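Local coordinates for protein cortical-lytic enzyme (PDB 4S3J) that cleaves partially degraded spore cortex peptidoglycan as an N-acetylglucosaminidase during germination, probably recognising its muramic acid delta-lactam residues, at residues L247-V252 and K270-I275; P301-L306 and F394-E399. All coordinates share one frame; numbering follows the deposited sequence.

Contact 1: L247-V252 and K270-I275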
ATOM      1  N   LEU A 247       4.881 -14.081  13.655  1.00 24.38           N
ATOM      2  CA  LEU A 247       4.877 -12.829  14.396  1.00 23.23           C
ATOM      3  C   LEU A 247       5.311 -11.672  13.498  1.00 21.67           C
ATOM      4  O   LEU A 247       6.273 -11.799  12.742  1.00 21.63           O
ATOM      5  CB  LEU A 247       5.821 -12.949  15.590  1.00 23.64           C
ATOM      6  CG  LEU A 247       6.145 -11.712  16.413  1.00 23.39           C
ATOM      7  CD1 LEU A 247       4.871 -11.180  17.102  1.00 26.02           C
ATOM      8  CD2 LEU A 247       7.236 -12.041  17.470  1.00 22.70           C
ATOM      9  N   SER A 248       4.600 -10.547  13.574  1.00 19.08           N
ATOM     10  CA  SER A 248       4.982  -9.376  12.806  1.00 18.60           C
ATOM     11  C   SER A 248       4.779  -8.103  13.607  1.00 19.95           C
ATOM     12  O   SER A 248       4.086  -8.107  14.629  1.00 18.24           O
ATOM     13  CB  SER A 248       4.188  -9.313  11.487  1.00 19.71           C
ATOM     14  OG  SER A 248       2.789  -9.246  11.723  1.00 20.50           O
ATOM     15  N   THR A 249       5.416  -7.029  13.149  1.00 19.69           N
ATOM     16  CA  THR A 249       5.314  -5.721  13.791  1.00 21.28           C
ATOM     17  C   THR A 249       5.245  -4.572  12.794  1.00 19.90           C
ATOM     18  O   THR A 249       5.707  -4.697  11.638  1.00 18.36           O
ATOM     19  CB  THR A 249       6.517  -5.440  14.687  1.00 20.29           C
ATOM     20  OG1 THR A 249       7.702  -5.556  13.897  1.00 22.61           O
ATOM     21  CG2 THR A 249       6.557  -6.404  15.892  1.00 20.07           C
ATOM     22  N   THR A 250       4.703  -3.451  13.265  1.00 21.17           N
ATOM     23  CA  THR A 250       4.744  -2.187  12.552  1.00 17.81           C
ATOM     24  C   THR A 250       5.967  -1.367  12.959  1.00 18.51           C
ATOM     25  O   THR A 250       6.270  -1.224  14.144  1.00 20.88           O
ATOM     26  CB  THR A 250       3.461  -1.356  12.823  1.00 21.92           C
ATOM     27  OG1 THR A 250       2.334  -2.025  12.244  1.00 24.56           O
ATOM     28  CG2 THR A 250       3.578   0.052  12.239  1.00 25.62           C
ATOM     29  N   LEU A 251       6.651  -0.818  11.970  1.00 18.53           N
ATOM     30  CA  LEU A 251       7.799   0.064  12.188  1.00 17.30           C
ATOM     31  C   LEU A 251       7.579   1.435  11.547  1.00 19.20           C
ATOM     32  O   LEU A 251       7.152   1.543  10.389  1.00 18.72           O
ATOM     33  CB  LEU A 251       9.079  -0.556  11.613  1.00 20.28           C
ATOM     34  CG  LEU A 251       9.661  -1.802  12.284  1.00 18.86           C
ATOM     35  CD1 LEU A 251      10.826  -2.335  11.425  1.00 21.61           C
ATOM     36  CD2 LEU A 251      10.099  -1.519  13.707  1.00 21.22           C
ATOM     37  N   VAL A 252       7.924   2.488  12.273  1.00 17.77           N
ATOM     38  CA  VAL A 252       8.002   3.813  11.675  1.00 17.36           C
ATOM     39  C   VAL A 252       9.157   3.812  10.667  1.00 22.08           C
ATOM     40  O   VAL A 252      10.136   3.065  10.826  1.00 22.00           O
ATOM     41  CB  VAL A 252       8.211   4.933  12.720  1.00 22.60           C
ATOM     42  CG1 VAL A 252       6.980   5.085  13.610  1.00 22.43           C
ATOM     43  CG2 VAL A 252       9.472   4.672  13.546  1.00 29.65           C
ATOM     44  N   LYS A 270      17.054  -3.408  14.008  1.00 26.42           N
ATOM     45  CA  LYS A 270      17.961  -4.550  14.047  1.00 31.96           C
ATOM     46  C   LYS A 270      17.426  -5.643  14.964  1.00 27.11           C
ATOM     47  O   LYS A 270      17.388  -6.811  14.597  1.00 26.02           O
ATOM     48  CB  LYS A 270      19.337  -4.111  14.547  1.00 41.19           C
ATOM     49  CG  LYS A 270      20.443  -5.153  14.404  1.00 69.28           C
ATOM     50  CD  LYS A 270      21.755  -4.599  14.951  1.00 97.40           C
ATOM     51  CE  LYS A 270      22.368  -3.540  14.059  1.00108.13           C
ATOM     52  NZ  LYS A 270      23.602  -2.974  14.672  1.00116.26           N
ATOM     53  N   ALA A 271      17.007  -5.262  16.167  1.00 24.89           N
ATOM     54  CA  ALA A 271      16.505  -6.241  17.118  1.00 24.24           C
ATOM     55  C   ALA A 271      15.223  -6.912  16.645  1.00 25.30           C
ATOM     56  O   ALA A 271      15.086  -8.126  16.740  1.00 27.81           O
ATOM     57  CB  ALA A 271      16.285  -5.588  18.486  1.00 25.97           C
ATOM     58  N   GLN A 272      14.266  -6.121  16.162  1.00 25.89           N
ATOM     59  CA  GLN A 272      13.006  -6.709  15.728  1.00 25.36           C
ATOM     60  C   GLN A 272      13.232  -7.620  14.528  1.00 25.02           C
ATOM     61  O   GLN A 272      12.656  -8.703  14.450  1.00 26.73           O
ATOM     62  CB  GLN A 272      11.973  -5.613  15.405  1.00 23.08           C
ATOM     63  CG  GLN A 272      11.516  -4.826  16.644  1.00 22.31           C
ATOM     64  CD  GLN A 272      10.199  -4.080  16.450  1.00 24.71           C
ATOM     65  OE1 GLN A 272       9.422  -4.396  15.554  1.00 27.76           O
ATOM     66  NE2 GLN A 272       9.969  -3.062  17.275  1.00 25.46           N
ATOM     67  N   GLY A 273      14.109  -7.208  13.618  1.00 24.29           N
ATOM     68  CA  GLY A 273      14.394  -7.989  12.426  1.00 27.24           C
ATOM     69  C   GLY A 273      14.939  -9.376  12.724  1.00 31.78           C
ATOM     70  O   GLY A 273      14.792 -10.315  11.936  1.00 32.62           O
ATOM     71  N   GLN A 274      15.589  -9.498  13.876  1.00 28.78           N
ATOM     72  CA  GLN A 274      16.140 -10.756  14.319  1.00 31.22           C
ATOM     73  C   GLN A 274      15.071 -11.672  14.933  1.00 38.69           C
ATOM     74  O   GLN A 274      15.250 -12.886  15.009  1.00 31.36           O
ATOM     75  CB  GLN A 274      17.277 -10.482  15.314  1.00 32.18           C
ATOM     76  CG  GLN A 274      18.197 -11.655  15.542  1.00 52.01           C
ATOM     77  CD  GLN A 274      19.455 -11.266  16.298  1.00 71.21           C
ATOM     78  OE1 GLN A 274      19.882 -10.111  16.260  1.00 74.04           O
ATOM     79  NE2 GLN A 274      20.059 -12.230  16.981  1.00 73.14           N
ATOM     80  N   ILE A 275      13.994 -11.073  15.435  1.00 25.73           N
ATOM     81  CA  ILE A 275      12.950 -11.806  16.136  1.00 27.41           C
ATOM     82  C   ILE A 275      11.754 -12.176  15.260  1.00 27.74           C
ATOM     83  O   ILE A 275      11.273 -13.302  15.293  1.00 28.84           O
ATOM     84  CB  ILE A 275      12.437 -10.995  17.338  1.00 26.96           C
ATOM     85  CG1 ILE A 275      13.588 -10.656  18.292  1.00 30.02           C
ATOM     86  CG2 ILE A 275      11.344 -11.762  18.082  1.00 27.19           C
ATOM     87  CD1 ILE A 275      13.274  -9.559  19.281  1.00 25.04           C
TER
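Thr249 and Gln272 make the polar link between strand 247-251 and helix 270-275. The hydroxyl OG1 of Thr249 donates to OE1 of Gln272 over 2.7 Å. It meets the carbonyl nearly end-on, with a C=O...donor angle of 168°. With chi1 at 56°, OG1 of Thr249 is turned to OE1 of Gln272, and CG2 goes anti to the carbonyl carbon. Gln272 runs extended beyond CG, which carries its amide from the helix to the strand. The bond ties down the OE1 end of a buried amide.

The remaining contacts are apolar or mixed. Leu251 and Gln272 pass alongside each other in opposite directions. CD2 of Leu251 sits over one face of the Gln272 amide, 3.5 Å from OE1 and 3.8 Å from CD. At the other end, Leu247 and Ile275 run alongside each other in the same sense. Their touch is light, with CD2 of Leu247 4.2 Å from CG2 of Ile275.

The strand and helix run nearly antiparallel, at 157°, with axes 9.3 Å apart. This is a barrel strand covered by a helix in the TIM barrel of a family 18 glycosyl hydrolase. Strand 246-251 pairs in parallel with strands 214-218 and 278-281. Helix 227-240 packs beside the contact, with Leu234 against Thr249 and Tyr230 against Gln272.

Contact 2: P301-L306 and F394-E399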
ATOM      1  N   PRO A 301      12.496   9.137  -1.154  1.00 21.59           N
ATOM      2  CA  PRO A 301      12.556   8.846   0.282  1.00 18.83           C
ATOM      3  C   PRO A 301      12.120   7.425   0.619  1.00 19.87           C
ATOM      4  O   PRO A 301      12.691   6.820   1.531  1.00 21.70           O
ATOM      5  CB  PRO A 301      11.615   9.882   0.882  1.00 18.04           C
ATOM      6  CG  PRO A 301      11.700  11.023  -0.055  1.00 20.36           C
ATOM      7  CD  PRO A 301      11.801  10.409  -1.419  1.00 21.48           C
ATOM      8  N   VAL A 302      11.157   6.867  -0.102  1.00 18.46           N
ATOM      9  CA  VAL A 302      10.750   5.498   0.180  1.00 16.19           C
ATOM     10  C   VAL A 302      11.923   4.539  -0.079  1.00 22.16           C
ATOM     11  O   VAL A 302      12.210   3.669   0.742  1.00 19.56           O
ATOM     12  CB  VAL A 302       9.512   5.095  -0.642  1.00 18.82           C
ATOM     13  CG1 VAL A 302       9.254   3.597  -0.553  1.00 18.35           C
ATOM     14  CG2 VAL A 302       8.291   5.878  -0.173  1.00 17.09           C
ATOM     15  N   LYS A 303      12.619   4.733  -1.191  1.00 18.62           N
ATOM     16  CA  LYS A 303      13.801   3.925  -1.513  1.00 17.81           C
ATOM     17  C   LYS A 303      14.853   4.057  -0.402  1.00 20.39           C
ATOM     18  O   LYS A 303      15.459   3.061  -0.004  1.00 22.51           O
ATOM     19  CB  LYS A 303      14.394   4.325  -2.875  1.00 19.43           C
ATOM     20  CG  LYS A 303      15.691   3.610  -3.221  1.00 21.09           C
ATOM     21  CD  LYS A 303      16.117   3.872  -4.648  1.00 19.29           C
ATOM     22  CE  LYS A 303      17.428   3.150  -4.952  1.00 25.58           C
ATOM     23  NZ  LYS A 303      17.807   3.368  -6.370  1.00 28.82           N
ATOM     24  N   GLU A 304      15.057   5.273   0.114  1.00 18.24           N
ATOM     25  CA  GLU A 304      16.031   5.487   1.207  1.00 19.44           C
ATOM     26  C   GLU A 304      15.685   4.656   2.433  1.00 24.65           C
ATOM     27  O   GLU A 304      16.569   4.080   3.093  1.00 23.39           O
ATOM     28  CB  GLU A 304      16.102   6.957   1.591  1.00 27.92           C
ATOM     29  CG  GLU A 304      16.727   7.863   0.540  1.00 43.72           C
ATOM     30  CD  GLU A 304      16.874   9.300   1.025  1.00 70.51           C
ATOM     31  OE1 GLU A 304      17.038   9.508   2.246  1.00 73.88           O
ATOM     32  OE2 GLU A 304      16.817  10.220   0.185  1.00 86.80           O
ATOM     33  N   VAL A 305      14.398   4.617   2.763  1.00 20.51           N
ATOM     34  CA  VAL A 305      13.933   3.828   3.902  1.00 20.02           C
ATOM     35  C   VAL A 305      14.133   2.334   3.647  1.00 20.04           C
ATOM     36  O   VAL A 305      14.594   1.613   4.531  1.00 20.99           O
ATOM     37  CB  VAL A 305      12.431   4.107   4.240  1.00 18.62           C
ATOM     38  CG1 VAL A 305      11.930   3.132   5.303  1.00 18.82           C
ATOM     39  CG2 VAL A 305      12.240   5.527   4.727  1.00 22.10           C
ATOM     40  N   LEU A 306      13.789   1.852   2.457  1.00 21.96           N
ATOM     41  CA  LEU A 306      14.003   0.441   2.157  1.00 20.76           C
ATOM     42  C   LEU A 306      15.488   0.073   2.215  1.00 21.61           C
ATOM     43  O   LEU A 306      15.833  -1.010   2.700  1.00 22.16           O
ATOM     44  CB  LEU A 306      13.438   0.064   0.791  1.00 19.95           C
ATOM     45  CG  LEU A 306      11.921   0.216   0.695  1.00 17.64           C
ATOM     46  CD1 LEU A 306      11.480  -0.154  -0.723  1.00 21.03           C
ATOM     47  CD2 LEU A 306      11.168  -0.617   1.717  1.00 20.42           C
ATOM     48  N   PHE A 394       6.002  -0.939  -7.570  1.00 14.31           N
ATOM     49  CA  PHE A 394       6.210  -2.368  -7.820  1.00 15.32           C
ATOM     50  C   PHE A 394       7.634  -2.600  -8.357  1.00 18.29           C
ATOM     51  O   PHE A 394       8.306  -3.554  -7.944  1.00 16.65           O
ATOM     52  CB  PHE A 394       5.193  -2.913  -8.828  1.00 15.68           C
ATOM     53  CG  PHE A 394       3.765  -3.032  -8.304  1.00 13.99           C
ATOM     54  CD1 PHE A 394       3.446  -2.971  -6.939  1.00 14.57           C
ATOM     55  CD2 PHE A 394       2.715  -3.164  -9.220  1.00 17.22           C
ATOM     56  CE1 PHE A 394       2.135  -3.110  -6.505  1.00 13.67           C
ATOM     57  CE2 PHE A 394       1.413  -3.285  -8.790  1.00 17.55           C
ATOM     58  CZ  PHE A 394       1.118  -3.246  -7.415  1.00 15.42           C
ATOM     59  N   ASN A 395       8.091  -1.759  -9.286  1.00 16.42           N
ATOM     60  CA  ASN A 395       9.443  -1.897  -9.846  1.00 17.42           C
ATOM     61  C   ASN A 395      10.517  -1.660  -8.769  1.00 17.67           C
ATOM     62  O   ASN A 395      11.560  -2.322  -8.756  1.00 18.53           O
ATOM     63  CB  ASN A 395       9.638  -0.948 -11.017  1.00 17.74           C
ATOM     64  CG  ASN A 395       8.831  -1.364 -12.241  1.00 20.57           C
ATOM     65  OD1 ASN A 395       8.209  -2.439 -12.268  1.00 16.55           O
ATOM     66  ND2 ASN A 395       8.815  -0.504 -13.242  1.00 17.09           N
ATOM     67  N   LEU A 396      10.257  -0.729  -7.851  1.00 16.84           N
ATOM     68  CA  LEU A 396      11.172  -0.517  -6.727  1.00 17.21           C
ATOM     69  C   LEU A 396      11.287  -1.778  -5.857  1.00 19.60           C
ATOM     70  O   LEU A 396      12.391  -2.153  -5.425  1.00 19.87           O
ATOM     71  CB  LEU A 396      10.705   0.666  -5.894  1.00 16.62           C
ATOM     72  CG  LEU A 396      11.482   0.960  -4.605  1.00 16.31           C
ATOM     73  CD1 LEU A 396      12.941   1.311  -4.939  1.00 24.45           C
ATOM     74  CD2 LEU A 396      10.839   2.081  -3.827  1.00 16.94           C
ATOM     75  N   MET A 397      10.156  -2.438  -5.611  1.00 16.68           N
ATOM     76  CA  MET A 397      10.137  -3.671  -4.819  1.00 17.36           C
ATOM     77  C   MET A 397      11.006  -4.720  -5.491  1.00 19.02           C
ATOM     78  O   MET A 397      11.781  -5.412  -4.831  1.00 20.60           O
ATOM     79  CB  MET A 397       8.716  -4.202  -4.661  1.00 17.92           C
ATOM     80  CG  MET A 397       7.802  -3.300  -3.821  1.00 21.24           C
ATOM     81  SD  MET A 397       6.065  -3.818  -3.924  1.00 20.03           S
ATOM     82  CE  MET A 397       6.186  -5.524  -3.365  1.00 21.11           C
ATOM     83  N   LYS A 398      10.878  -4.820  -6.801  1.00 17.86           N
ATOM     84  CA  LYS A 398      11.673  -5.779  -7.563  1.00 18.91           C
ATOM     85  C   LYS A 398      13.162  -5.481  -7.448  1.00 23.57           C
ATOM     86  O   LYS A 398      13.968  -6.396  -7.205  1.00 24.40           O
ATOM     87  CB  LYS A 398      11.253  -5.771  -9.044  1.00 19.90           C
ATOM     88  CG  LYS A 398       9.813  -6.212  -9.276  1.00 17.70           C
ATOM     89  CD  LYS A 398       9.402  -6.053 -10.719  1.00 16.93           C
ATOM     90  CE  LYS A 398       7.867  -6.101 -10.890  1.00 19.92           C
ATOM     91  NZ  LYS A 398       7.511  -6.108 -12.358  1.00 17.56           N
ATOM     92  N   GLU A 399      13.530  -4.217  -7.634  1.00 19.74           N
ATOM     93  CA  GLU A 399      14.929  -3.822  -7.585  1.00 23.67           C
ATOM     94  C   GLU A 399      15.528  -4.109  -6.218  1.00 21.98           C
ATOM     95  O   GLU A 399      16.656  -4.583  -6.123  1.00 25.66           O
ATOM     96  CB  GLU A 399      15.086  -2.340  -7.911  1.00 25.13           C
ATOM     97  CG  GLU A 399      14.733  -1.953  -9.334  1.00 27.28           C
ATOM     98  CD  GLU A 399      14.652  -0.446  -9.508  1.00 42.17           C
ATOM     99  OE1 GLU A 399      14.272   0.248  -8.543  1.00 26.54           O
ATOM    100  OE2 GLU A 399      14.960   0.054 -10.604  1.00 48.91           O
TER
HETATM  101  O   HOH W   1      16.222   0.674  -6.628  1.00 27.34           O
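Leu396 reaches from helix 394-399 to three residues of helix 301-306 and forms the tight part of this contact. Its two methyls divide the work. CD2 lies 3.9 Å from CG1 of Val302 and also touches CD1 of Leu306. Leu306 and Leu396 meet tip to tip, while Val302 comes across at a slant. The other methyl, CD1, rests on the aliphatic chain of Lys303, 3.9 Å from its CB and 4.1 Å from its CD. In Leu396, chi1 of 175° sets CG anti to the backbone N, and chi2 of 62° turns CD2 to Val302 and Leu306 and CD1 to Lys303. Packing here is purely apolar.

The outer side is looser and polar. Lys303 is fully extended, so its carbon chain passes Leu396 before the ammonium group reaches a bridging water. NZ of Lys303 and OE1 of Glu399 are 5.2 Å apart, too far for direct contact. The water joins them: it donates to OE1 of Glu399 at 2.8 Å and accepts a weak bond from NZ of Lys303 at 3.1 Å. The opposite charges probably still attract. OE2 of Glu399 is bonded to Tyr64 of the second LysM domain, so one carboxylate serves both the water bridge and a link to that region.

The helix axes are 11.3 Å apart and cross at -27°, running in roughly the same direction. Both helices belong to the outer layer of the TIM barrel. Beneath them, Met320 of strand 318-330 touches Val302, Leu306 and Met397, while Ile405 of strand 404-408 packs against Phe394 and Met397.

In the fold
Both contacts lie in the glycosyl hydrolase family 18 TIM barrel, and the whole of contact 1 precedes contact 2 in the sequence. Their centres are 19 Å apart and their nearest atoms about 6 Å, without touching. Contact 1 joins a barrel strand to a covering helix close in sequence. The Leu251 end of that strand is near Glu220, the probable proton donor, with side chains about 8 Å apart. Contact 2 is remote from that residue. It holds together two outer helices from distant parts of the chain and, through Glu399, Asn395 and Lys398, lies against the LysM part. Strands 246-251, 278-281, 318-330 and 404-408 connect the contacts round the barrel wall.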